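Local coordinates for metalloregulator ScaR (Streptococcus gordonii, PDB 3HRS), which acts as a manganese-activated transcriptional repressor of the DtxR/MntR family, working as a homodimer that probably binds operator DNA when charged with metal, at residues A[41-44]-A[45-49]; A[95-98]-A[99-103]; A[106-109]-A[110-114]; A[162-165]-A[166-170]; A[181-185]-A[186-190]. All coordinates share one frame; numbering follows the deposited sequence.

All five contacts are local, each made by side chains a few residues apart; interactions 1 to 4 are partly buried, while 5 is a surface contact. Interactions 2 and 3 lie on consecutive helices, 90-101 and 106-115, and both reach the second subunit, so apolar packing there is mixed with polar bonds across the dimer. Interactions 4 and 5 share the FeoA domain: the first packs leucines against the sheet, the second is a hairpin turn carried by tyrosines and an aspartate. Interaction 1, in the DNA-binding domain, closes a helix with leucines inside and lysines and glutamates outside; its centre is about 42 Å from that of interaction 5, on opposite sides of the chain's centre.

Interaction 1: residues A[41-44]-A[45-49]; sequences MKKL and LAEEL. With SO4 (sulfate ion), chain E.
Leu44 and Leu49 meet across the end of helix 34-46, Leu44 in its last turn and Leu49 just past it, with CD1 of Leu44 3.6 Å from CD2 of Leu49, the two branched ends meeting at a slant. One turn earlier the CB of Met41 lies 4.1 Å from Leu45 CD2, a looser apolar touch. On the outer side Lys43 and Glu47 run alongside each other. Lys43 is fully extended, with CG opposite its backbone N (chi1 180°), which carries the methylenes past the carboxylate; its CE lies 3.6 Å from Glu47 OE1, yet NZ stays 4.7 Å from that oxygen and no salt bridge forms. Lys43 NZ reaches on to the sulfate, in a weak hydrogen bond of 3.4 Å to its O2.

The backbone that sets these groups in place is a Schellman motif. Leu49 N donates to Leu44 O at 3.2 Å, Glu48 N closes on Leu45 O at 2.8 Å, and Glu48 takes the positive phi that lets the chain turn. Met41 and Leu44 face Tyr7 of helix 4-13. The sulfate also takes a bond from Lys4 N, and Lys4 NZ makes a long, weak ion pair with Glu47 OE2. The Schellman turn thus uses up carbonyls at the helix end while drawing Leu49 back onto Leu44; Lys43, not paired with Glu47, probably helps hold the sulfate, though the bond is weak.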
# COMPACT_ATOMS: atom_id res chain seq x y z
N MET A 41 16.83 23.32 1.73
CA MET A 41 17.75 23.42 2.85
C MET A 41 17.22 24.38 3.91
O MET A 41 17.24 24.06 5.10
CB MET A 41 19.15 23.84 2.37
CG MET A 41 19.78 22.92 1.35
SD MET A 41 19.98 21.23 1.94
CE MET A 41 18.47 20.52 1.34
N LYS A 42 16.74 25.55 3.50
CA LYS A 42 16.14 26.49 4.45
C LYS A 42 15.16 25.75 5.36
O LYS A 42 15.23 25.87 6.60
CB LYS A 42 15.42 27.65 3.74
CG LYS A 42 16.21 28.97 3.66
CD LYS A 42 15.28 30.19 3.58
CE LYS A 42 15.99 31.51 3.96
NZ LYS A 42 15.05 32.67 4.12
N LYS A 43 14.26 24.98 4.73
CA LYS A 43 13.23 24.22 5.44
C LYS A 43 13.87 23.14 6.32
O LYS A 43 13.54 23.03 7.52
CB LYS A 43 12.26 23.57 4.44
CG LYS A 43 11.14 22.73 5.07
CD LYS A 43 10.17 22.20 4.01
CE LYS A 43 9.03 21.38 4.62
NZ LYS A 43 8.11 20.80 3.58
N LEU A 44 14.79 22.37 5.71
CA LEU A 44 15.58 21.37 6.42
C LEU A 44 16.35 21.98 7.60
O LEU A 44 16.36 21.41 8.69
CB LEU A 44 16.53 20.64 5.46
CG LEU A 44 16.16 19.22 5.02
CD1 LEU A 44 14.72 18.84 5.33
CD2 LEU A 44 16.46 18.97 3.55
N LEU A 45 16.98 23.13 7.41
CA LEU A 45 17.58 23.81 8.56
C LEU A 45 16.51 24.13 9.61
O LEU A 45 16.69 23.83 10.78
CB LEU A 45 18.26 25.11 8.16
CG LEU A 45 19.72 25.10 7.73
CD1 LEU A 45 20.46 23.98 8.44
CD2 LEU A 45 19.78 24.93 6.24
N ALA A 46 15.42 24.74 9.17
CA ALA A 46 14.40 25.21 10.11
C ALA A 46 13.80 24.07 10.90
O ALA A 46 13.42 24.26 12.06
CB ALA A 46 13.32 25.98 9.39
N GLU A 47 13.69 22.89 10.29
CA GLU A 47 13.13 21.74 11.00
C GLU A 47 14.19 21.05 11.86
O GLU A 47 13.96 20.00 12.46
CB GLU A 47 12.48 20.77 10.04
CG GLU A 47 11.09 21.20 9.60
CD GLU A 47 10.29 20.05 9.03
OE1 GLU A 47 9.65 20.24 7.97
OE2 GLU A 47 10.30 18.95 9.63
N GLU A 48 15.36 21.66 11.93
CA GLU A 48 16.43 21.15 12.77
C GLU A 48 16.76 19.69 12.43
O GLU A 48 17.18 18.92 13.29
CB GLU A 48 16.06 21.34 14.24
CG GLU A 48 15.68 22.78 14.53
CD GLU A 48 15.22 23.00 15.97
OE1 GLU A 48 14.69 22.03 16.58
OE2 GLU A 48 15.39 24.14 16.49
N LEU A 49 16.58 19.32 11.15
CA LEU A 49 17.05 18.03 10.62
C LEU A 49 18.56 18.04 10.34
O LEU A 49 19.23 17.04 10.53
CB LEU A 49 16.30 17.68 9.34
CG LEU A 49 15.07 16.80 9.48
CD1 LEU A 49 14.58 16.73 10.91
CD2 LEU A 49 13.96 17.27 8.52
S SO4 E . 6.87 17.17 2.46
O1 SO4 E . 6.71 15.82 1.91
O2 SO4 E . 7.99 17.87 1.83
O3 SO4 E . 5.65 17.93 2.21
O4 SO4 E . 7.08 17.06 3.90

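Interaction 2: residues A[95-98]-A[99-103]; sequences EEAE and VLEHT
His102 and Glu98 are brought near each other by their first torsions, crossing at an angle. His102 keeps CG beside its own backbone N (chi1 -76°), turning the imidazole back along the helix, while Glu98 sends CG to the far side of its N (chi1 -158°), out toward that ring. Glu98 CG then comes 4.1 Å from His102 NE2, with carboxylate and ring planes only 24° apart. The charged ends stop short of each other, Glu98 OE1 lying 4.5 Å from His102 NE2, so this is proximity and not a bond.

The last turn of helix 90-101 is held by Glu101 N to Ala97 O at 3.0 Å, and by His102 N to Glu98 O at 3.1 Å. Thr103 OG1 then bends back to donate to Val99 O at 2.8 Å, which ties the residues after the helix to its end. On another side Leu100 CD1 rests 3.4 Å from Glu96 O and packs on Phe108 of the second subunit, where Thr103 also meets its own counterpart. Glu96 OE1 bonds to Tyr88 OH of its own chain and to Ser105 OG of the second subunit.

The side chain of Ala97 is about 5 Å from that of Glu79, and that of Glu101 about 6 Å from that of Asp159, both zinc ligands of this protein. Glu101 OE1 is hydrogen-bonded to His75 ND1, which satisfies that oxygen near a metal site empty in this chain.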
# COMPACT_ATOMS: atom_id res chain seq x y z
N GLU A 95 8.65 0.14 -10.84
CA GLU A 95 7.47 0.84 -11.33
C GLU A 95 6.51 1.20 -10.21
O GLU A 95 5.71 2.11 -10.36
CB GLU A 95 6.75 -0.00 -12.39
CG GLU A 95 7.50 -0.12 -13.72
CD GLU A 95 7.16 -1.38 -14.52
OE1 GLU A 95 6.41 -2.23 -13.99
OE2 GLU A 95 7.65 -1.51 -15.66
N GLU A 96 6.59 0.49 -9.09
CA GLU A 96 5.56 0.59 -8.06
C GLU A 96 6.01 1.03 -6.67
O GLU A 96 5.31 1.80 -6.00
CB GLU A 96 4.80 -0.74 -7.94
CG GLU A 96 3.99 -1.07 -9.18
CD GLU A 96 3.30 -2.41 -9.07
OE1 GLU A 96 2.43 -2.54 -8.19
OE2 GLU A 96 3.62 -3.32 -9.86
N ALA A 97 7.17 0.54 -6.24
CA ALA A 97 7.64 0.78 -4.87
C ALA A 97 7.53 2.23 -4.41
O ALA A 97 7.12 2.51 -3.28
CB ALA A 97 9.07 0.28 -4.70
N GLU A 98 7.89 3.16 -5.29
CA GLU A 98 8.05 4.54 -4.88
C GLU A 98 6.71 5.13 -4.46
O GLU A 98 6.63 5.87 -3.48
CB GLU A 98 8.66 5.38 -6.00
CG GLU A 98 9.32 6.66 -5.52
CD GLU A 98 9.32 7.76 -6.58
OE1 GLU A 98 8.24 8.36 -6.83
OE2 GLU A 98 10.40 8.03 -7.16
N VAL A 99 5.65 4.81 -5.19
CA VAL A 99 4.37 5.41 -4.84
C VAL A 99 3.83 4.83 -3.54
O VAL A 99 3.13 5.51 -2.81
CB VAL A 99 3.32 5.33 -5.96
CG1 VAL A 99 3.94 5.73 -7.30
CG2 VAL A 99 2.74 3.93 -6.05
N LEU A 100 4.17 3.58 -3.24
CA LEU A 100 3.70 3.00 -1.99
C LEU A 100 4.45 3.65 -0.85
O LEU A 100 3.84 3.99 0.17
CB LEU A 100 3.84 1.48 -1.95
CG LEU A 100 2.67 0.72 -2.57
CD1 LEU A 100 2.57 1.09 -4.03
CD2 LEU A 100 2.87 -0.78 -2.43
N GLU A 101 5.75 3.84 -1.02
CA GLU A 101 6.57 4.55 -0.04
C GLU A 101 6.01 5.94 0.27
O GLU A 101 6.06 6.39 1.41
CB GLU A 101 8.01 4.69 -0.52
CG GLU A 101 8.85 3.47 -0.30
CD GLU A 101 10.27 3.63 -0.86
OE1 GLU A 101 10.70 2.76 -1.66
OE2 GLU A 101 10.94 4.62 -0.50
N HIS A 102 5.49 6.61 -0.74
CA HIS A 102 5.02 7.99 -0.58
C HIS A 102 3.58 8.06 -0.06
O HIS A 102 3.00 9.14 0.04
CB HIS A 102 5.17 8.75 -1.90
CG HIS A 102 6.59 9.16 -2.19
ND1 HIS A 102 6.91 10.40 -2.69
CD2 HIS A 102 7.76 8.50 -2.01
CE1 HIS A 102 8.22 10.48 -2.83
NE2 HIS A 102 8.76 9.35 -2.42
N THR A 103 3.05 6.91 0.33
CA THR A 103 1.64 6.77 0.56
C THR A 103 1.31 6.04 1.85
O THR A 103 0.52 6.52 2.65
CB THR A 103 1.00 6.03 -0.62
OG1 THR A 103 0.92 6.93 -1.73
CG2 THR A 103 -0.40 5.50 -0.26

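Interaction 3: residues A[106-109]-A[110-114]; sequences DHFV and ERLDQ
Four successive backbone bonds run from Glu110, Arg111, Leu112 and Asp113 back to the carbonyls of Asp106, His107, Phe108 and Val109, regular alpha-helical geometry from the start of helix 106-115. Two side-chain pairs ride on this frame. His107 and Arg111 stand alongside one another. Arg111 keeps CG beside its backbone N, which lays CG over one face of the imidazole, 3.9 Å from the His107 ring centroid and 19° off the normal, a CH-pi contact displaced toward the ring's rim; the bends at chi2 and chi3 then fold the rest of the chain. The CD of Arg111 follows at 3.7 Å from His107 NE2, and the guanidinium is turned 43° from the ring plane, so the two flat groups do not stack. Next to them Phe108 CE2 touches Leu112 CG at 3.9 Å, the ring carried there with its CG opposite the backbone N (chi1 -178°).

The second subunit meets the polar atoms of the His107-Arg111 pair: its Glu96 OE2 bonds His107 ND1, and its Leu86 O takes a weak bond from Arg111 NE. Leu112 turns to Ile78 and Phe81 of helix 62-84, and Glu110 OE2 and Asp113 OD2 both form salt bridges to NH2 of Arg73 in the same chain.

The helix therefore faces helix 62-84 with both apolar packing and the two salt bridges to Arg73, and the second subunit with a mix of aromatic packing, Phe108 on its Leu86 and His107 against its Tyr88, and hydrogen bonds. The aliphatic part of Arg111 backs the imidazole while ND1 is bound across the dimer, which should limit rotation of His107.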
# COMPACT_ATOMS: atom_id res chain seq x y z
N ASP A 106 3.04 5.29 8.64
CA ASP A 106 3.94 4.62 9.57
C ASP A 106 3.31 3.44 10.33
O ASP A 106 4.00 2.49 10.70
CB ASP A 106 4.60 5.63 10.50
CG ASP A 106 5.59 6.51 9.76
OD1 ASP A 106 5.83 6.25 8.56
OD2 ASP A 106 6.12 7.47 10.38
N HIS A 107 2.01 3.47 10.53
CA HIS A 107 1.34 2.37 11.21
C HIS A 107 1.28 1.13 10.28
O HIS A 107 1.35 -0.02 10.74
CB HIS A 107 -0.05 2.80 11.68
CG HIS A 107 -0.89 1.68 12.23
ND1 HIS A 107 -2.00 1.18 11.57
CD2 HIS A 107 -0.81 1.00 13.40
CE1 HIS A 107 -2.55 0.23 12.30
NE2 HIS A 107 -1.86 0.10 13.42
N PHE A 108 1.13 1.38 8.99
CA PHE A 108 1.19 0.30 8.01
C PHE A 108 2.58 -0.32 8.14
O PHE A 108 2.73 -1.52 8.27
CB PHE A 108 0.98 0.84 6.59
CG PHE A 108 0.98 -0.22 5.53
CD1 PHE A 108 -0.22 -0.85 5.14
CD2 PHE A 108 2.17 -0.62 4.92
CE1 PHE A 108 -0.23 -1.84 4.15
CE2 PHE A 108 2.17 -1.62 3.92
CZ PHE A 108 0.98 -2.23 3.54
N VAL A 109 3.60 0.52 8.14
CA VAL A 109 4.95 0.01 8.16
C VAL A 109 5.21 -0.78 9.43
O VAL A 109 5.84 -1.82 9.39
CB VAL A 109 5.97 1.14 7.94
CG1 VAL A 109 7.37 0.62 7.99
CG2 VAL A 109 5.72 1.76 6.58
N GLU A 110 4.68 -0.33 10.55
CA GLU A 110 4.88 -1.08 11.78
C GLU A 110 4.19 -2.44 11.73
O GLU A 110 4.79 -3.45 12.08
CB GLU A 110 4.46 -0.29 13.02
CG GLU A 110 5.63 0.11 13.90
CD GLU A 110 6.76 0.79 13.13
OE1 GLU A 110 6.49 1.63 12.25
OE2 GLU A 110 7.94 0.49 13.43
N ARG A 111 2.95 -2.47 11.28
CA ARG A 111 2.26 -3.77 11.19
C ARG A 111 2.99 -4.71 10.20
O ARG A 111 3.25 -5.88 10.51
CB ARG A 111 0.80 -3.57 10.79
CG ARG A 111 0.03 -2.59 11.68
CD ARG A 111 0.18 -2.92 13.14
NE ARG A 111 -0.17 -4.31 13.39
CZ ARG A 111 -0.29 -4.85 14.60
NH1 ARG A 111 -0.10 -4.11 15.69
NH2 ARG A 111 -0.62 -6.13 14.71
N LEU A 112 3.33 -4.16 9.03
CA LEU A 112 4.10 -4.83 8.01
C LEU A 112 5.30 -5.52 8.61
O LEU A 112 5.58 -6.66 8.30
CB LEU A 112 4.60 -3.82 6.99
CG LEU A 112 4.54 -4.23 5.52
CD1 LEU A 112 5.84 -3.87 4.87
CD2 LEU A 112 4.20 -5.73 5.32
N ASP A 113 6.01 -4.80 9.47
CA ASP A 113 7.24 -5.31 10.07
C ASP A 113 6.93 -6.60 10.80
O ASP A 113 7.62 -7.59 10.66
CB ASP A 113 7.81 -4.29 11.05
CG ASP A 113 9.23 -4.61 11.49
OD1 ASP A 113 9.96 -5.31 10.77
OD2 ASP A 113 9.61 -4.13 12.57
N GLN A 114 5.86 -6.56 11.58
CA GLN A 114 5.44 -7.71 12.35
C GLN A 114 5.05 -8.85 11.41
O GLN A 114 5.40 -10.01 11.65
CB GLN A 114 4.26 -7.34 13.23
CG GLN A 114 3.89 -8.47 14.14
CD GLN A 114 2.85 -8.10 15.17
OE1 GLN A 114 2.05 -7.20 14.96
NE2 GLN A 114 2.87 -8.81 16.30

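Interaction 4: residues A[162-165]-A[166-170]; sequences DLLT and YLERN
Leu163 and Leu167 make the tight part of this turn of helix 161-168. Leu163 turns its CG to the far side of the backbone N (chi1 179°), setting it 3.6 Å from Leu167 CD1, and the two leucines slant across each other. Leu164 is buried beside them: its CB lies 3.7 Å from Glu168 OE1, the oxygen that forms a hydrogen bond with Thr90 OG1 at the start of helix 90-101. Leu164 and Leu167 both press on Val157 of strand 150-157, and the side chain of Leu164 is about 4 Å from those of the zinc ligands His124 and Asp159. Glu168 N is hydrogen-bonded to Leu164 O at 2.8 Å. Tyr166 sets its CB against Leu163 O but touches the Leu163 side chain only lightly through its ring, CD2 to Leu163 CD1 being 4.4 Å, and its side chain goes on to Leu201 of strand 197-201.

The outer side is looser. Thr165 and Arg169 run side by side there, and the CG2 methyl of Thr165 lies at the edge of the guanidinium, in its plane, 3.7 Å from Arg169 NH1; a methyl can give that group no polar partner. The hydroxyl OG1 points back instead and bonds to Phe161 O, one turn earlier. Arg169 N is bonded to Thr165 O at 3.0 Å.

The helix lays its leucines against strand 150-157 of the antiparallel sheet in the FeoA domain, a family grouped with SH3-like folds. Here it also borders the metal site and, through Glu168, meets the metal-binding and dimerisation domain.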
# COMPACT_ATOMS: atom_id res chain seq x y z
N ASP A 162 19.24 0.95 -12.19
CA ASP A 162 20.15 0.78 -13.30
C ASP A 162 21.28 -0.14 -12.87
O ASP A 162 21.73 -1.00 -13.62
CB ASP A 162 20.67 2.13 -13.79
CG ASP A 162 19.72 2.79 -14.78
OD1 ASP A 162 19.97 3.97 -15.15
OD2 ASP A 162 18.73 2.14 -15.19
N LEU A 163 21.72 0.03 -11.63
CA LEU A 163 22.75 -0.84 -11.09
C LEU A 163 22.25 -2.27 -11.04
O LEU A 163 22.94 -3.17 -11.49
CB LEU A 163 23.16 -0.38 -9.70
CG LEU A 163 24.22 -1.22 -9.01
CD1 LEU A 163 25.48 -1.16 -9.82
CD2 LEU A 163 24.48 -0.71 -7.60
N LEU A 164 21.04 -2.47 -10.51
CA LEU A 164 20.51 -3.83 -10.42
C LEU A 164 20.51 -4.45 -11.80
O LEU A 164 20.99 -5.58 -11.99
CB LEU A 164 19.11 -3.85 -9.81
CG LEU A 164 18.94 -4.10 -8.30
CD1 LEU A 164 20.18 -3.82 -7.48
CD2 LEU A 164 17.82 -3.25 -7.77
N THR A 165 19.97 -3.72 -12.77
CA THR A 165 19.87 -4.21 -14.14
C THR A 165 21.25 -4.62 -14.67
O THR A 165 21.42 -5.67 -15.27
CB THR A 165 19.18 -3.18 -15.08
OG1 THR A 165 17.77 -3.15 -14.81
CG2 THR A 165 19.35 -3.55 -16.52
N TYR A 166 22.24 -3.78 -14.40
CA TYR A 166 23.62 -4.09 -14.75
C TYR A 166 24.10 -5.37 -14.08
O TYR A 166 24.83 -6.16 -14.68
CB TYR A 166 24.53 -2.92 -14.34
CG TYR A 166 26.01 -3.22 -14.43
CD1 TYR A 166 26.67 -3.23 -15.67
CD2 TYR A 166 26.76 -3.48 -13.29
CE1 TYR A 166 28.02 -3.50 -15.75
CE2 TYR A 166 28.12 -3.74 -13.37
CZ TYR A 166 28.74 -3.75 -14.60
OH TYR A 166 30.08 -4.02 -14.68
N LEU A 167 23.71 -5.58 -12.83
CA LEU A 167 24.19 -6.73 -12.08
C LEU A 167 23.52 -8.03 -12.54
O LEU A 167 24.21 -9.04 -12.70
CB LEU A 167 24.01 -6.51 -10.59
CG LEU A 167 24.97 -5.45 -10.06
CD1 LEU A 167 24.52 -4.84 -8.74
CD2 LEU A 167 26.35 -6.06 -9.94
N GLU A 168 22.20 -8.01 -12.75
CA GLU A 168 21.48 -9.20 -13.22
C GLU A 168 21.98 -9.54 -14.61
O GLU A 168 22.05 -10.71 -14.98
CB GLU A 168 19.96 -8.98 -13.23
CG GLU A 168 19.30 -9.16 -11.84
CD GLU A 168 18.19 -8.14 -11.52
OE1 GLU A 168 18.31 -7.43 -10.49
OE2 GLU A 168 17.20 -8.04 -12.28
N ARG A 169 22.35 -8.51 -15.35
CA ARG A 169 22.85 -8.64 -16.71
C ARG A 169 24.31 -9.12 -16.75
O ARG A 169 24.84 -9.40 -17.82
CB ARG A 169 22.66 -7.32 -17.47
CG ARG A 169 23.83 -6.82 -18.30
CD ARG A 169 23.44 -5.57 -19.11
NE ARG A 169 22.71 -5.93 -20.33
CZ ARG A 169 21.40 -5.80 -20.51
NH1 ARG A 169 20.63 -5.30 -19.55
NH2 ARG A 169 20.85 -6.17 -21.67
N ASN A 170 24.93 -9.23 -15.59
CA ASN A 170 26.27 -9.82 -15.49
C ASN A 170 26.27 -10.88 -14.39
O ASN A 170 27.33 -11.24 -13.86
CB ASN A 170 27.32 -8.75 -15.19
CG ASN A 170 27.70 -7.93 -16.43
OD1 ASN A 170 27.69 -6.69 -16.40
ND2 ASN A 170 28.05 -8.62 -17.52

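Interaction 5: residues A[181-185]-A[186-190]; sequences LGYDD and FSHLY
A beta hairpin turns round here, joining strand 177-184 to strand 189-194, with Tyr183 and Tyr190 facing each other as an antiparallel non-hydrogen-bonded pair. The end-to-end directions of 182-185 and 186-190 are 159° apart. The phenol of Tyr183, its CG opposite the backbone N, directs an edge at the face of Tyr190 in a T-shaped stack, planes 80° apart and centroids 4.7 Å apart; the closest carbon atoms are modelled too near each other, so the exact spacing is doubtful. Farther along, the same phenol carries its OH over one face of the His188 imidazole, offset toward the rim, with Tyr183 OH 3.2 Å from His188 CD2. Between the strands, Asp184 N donates to Leu189 O at 3.1 Å, and Tyr183 CA makes a CA-H...O contact with Leu189 O at 3.5 Å.

Asp184 holds the turn. Its OD1 accepts Ser187 N at 3.3 Å, met from above the carboxylate plane, while its backbone O receives His188 N, a bond less certain because that nitrogen is crowded in the model. His188 adopts a positive phi (64°) to bring the chain round, and its ND1 donates to Phe186 O at 3.0 Å, with the acceptor lying in the ring plane. That bond probably limits the rotation of the imidazole, whose face meets Tyr183 OH.

Beyond the turn Leu189 packs on Gln200 and Tyr190 bonds through its backbone to Leu201, both in strand 197-201. The hairpin is thus the exposed tip of a meander in the SH3-like FeoA domain, with Asp184 OD1 bonded to Ser187 N in the turn and Tyr183 and Tyr190 paired on one face.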
# COMPACT_ATOMS: atom_id res chain seq x y z
N LEU A 181 40.31 -10.09 -8.01
CA LEU A 181 41.67 -10.25 -8.54
C LEU A 181 42.47 -8.96 -8.40
O LEU A 181 43.54 -8.83 -8.97
CB LEU A 181 41.63 -10.67 -10.01
CG LEU A 181 40.77 -11.89 -10.29
CD1 LEU A 181 40.55 -12.08 -11.78
CD2 LEU A 181 41.40 -13.13 -9.66
N GLY A 182 41.94 -8.02 -7.63
CA GLY A 182 42.64 -6.77 -7.35
C GLY A 182 42.33 -5.65 -8.32
O GLY A 182 41.80 -5.87 -9.41
N TYR A 183 42.66 -4.44 -7.91
CA TYR A 183 42.62 -3.29 -8.80
C TYR A 183 43.86 -3.33 -9.69
O TYR A 183 44.98 -3.40 -9.18
CB TYR A 183 42.61 -2.01 -7.96
CG TYR A 183 42.39 -0.74 -8.75
CD1 TYR A 183 41.14 -0.17 -8.84
CD2 TYR A 183 43.45 -0.10 -9.38
CE1 TYR A 183 40.93 1.00 -9.54
CE2 TYR A 183 43.25 1.07 -10.09
CZ TYR A 183 41.99 1.62 -10.17
OH TYR A 183 41.78 2.79 -10.87
N ASP A 184 43.68 -3.29 -11.01
CA ASP A 184 44.82 -3.09 -11.91
C ASP A 184 45.15 -1.60 -11.94
O ASP A 184 44.31 -0.78 -12.31
CB ASP A 184 44.52 -3.60 -13.32
CG ASP A 184 45.78 -3.70 -14.18
OD1 ASP A 184 46.41 -2.65 -14.46
OD2 ASP A 184 46.13 -4.83 -14.59
N ASP A 185 46.37 -1.25 -11.53
CA ASP A 185 46.72 0.13 -11.21
C ASP A 185 46.53 1.16 -12.33
O ASP A 185 46.22 2.33 -12.06
CB ASP A 185 48.15 0.21 -10.67
CG ASP A 185 48.21 0.03 -9.16
OD1 ASP A 185 47.14 0.06 -8.51
OD2 ASP A 185 49.33 -0.12 -8.62
N PHE A 186 46.71 0.75 -13.58
CA PHE A 186 46.45 1.66 -14.69
C PHE A 186 45.19 1.32 -15.49
O PHE A 186 44.49 2.22 -15.95
CB PHE A 186 47.64 1.79 -15.63
CG PHE A 186 47.52 2.94 -16.58
CD1 PHE A 186 46.90 2.77 -17.81
CD2 PHE A 186 48.00 4.19 -16.24
CE1 PHE A 186 46.78 3.83 -18.68
CE2 PHE A 186 47.88 5.26 -17.11
CZ PHE A 186 47.27 5.08 -18.34
N SER A 187 44.93 0.02 -15.65
CA SER A 187 43.69 -0.46 -16.26
C SER A 187 42.52 0.35 -15.71
O SER A 187 41.53 0.60 -16.40
CB SER A 187 43.50 -1.95 -15.95
OG SER A 187 42.76 -2.64 -16.94
N HIS A 188 42.66 0.78 -14.46
CA HIS A 188 41.60 1.47 -13.74
C HIS A 188 40.41 0.55 -13.54
O HIS A 188 39.29 1.01 -13.33
CB HIS A 188 41.19 2.76 -14.46
CG HIS A 188 41.88 3.99 -13.94
ND1 HIS A 188 43.19 4.29 -14.22
CD2 HIS A 188 41.42 4.99 -13.15
CE1 HIS A 188 43.52 5.43 -13.63
NE2 HIS A 188 42.46 5.88 -12.98
N LEU A 189 40.65 -0.76 -13.59
CA LEU A 189 39.57 -1.73 -13.48
C LEU A 189 39.67 -2.63 -12.26
O LEU A 189 40.72 -2.79 -11.64
CB LEU A 189 39.50 -2.60 -14.74
CG LEU A 189 39.38 -1.85 -16.05
CD1 LEU A 189 39.31 -2.83 -17.21
CD2 LEU A 189 38.16 -0.91 -16.04
N TYR A 190 38.53 -3.23 -11.91
CA TYR A 190 38.49 -4.26 -10.89
C TYR A 190 38.17 -5.58 -11.57
O TYR A 190 37.26 -5.67 -12.39
CB TYR A 190 37.46 -3.92 -9.82
CG TYR A 190 37.81 -2.67 -9.03
CD1 TYR A 190 38.37 -2.76 -7.76
CD2 TYR A 190 37.60 -1.41 -9.56
CE1 TYR A 190 38.70 -1.63 -7.04
CE2 TYR A 190 37.91 -0.27 -8.85
CZ TYR A 190 38.47 -0.38 -7.59
OH TYR A 190 38.79 0.77 -6.90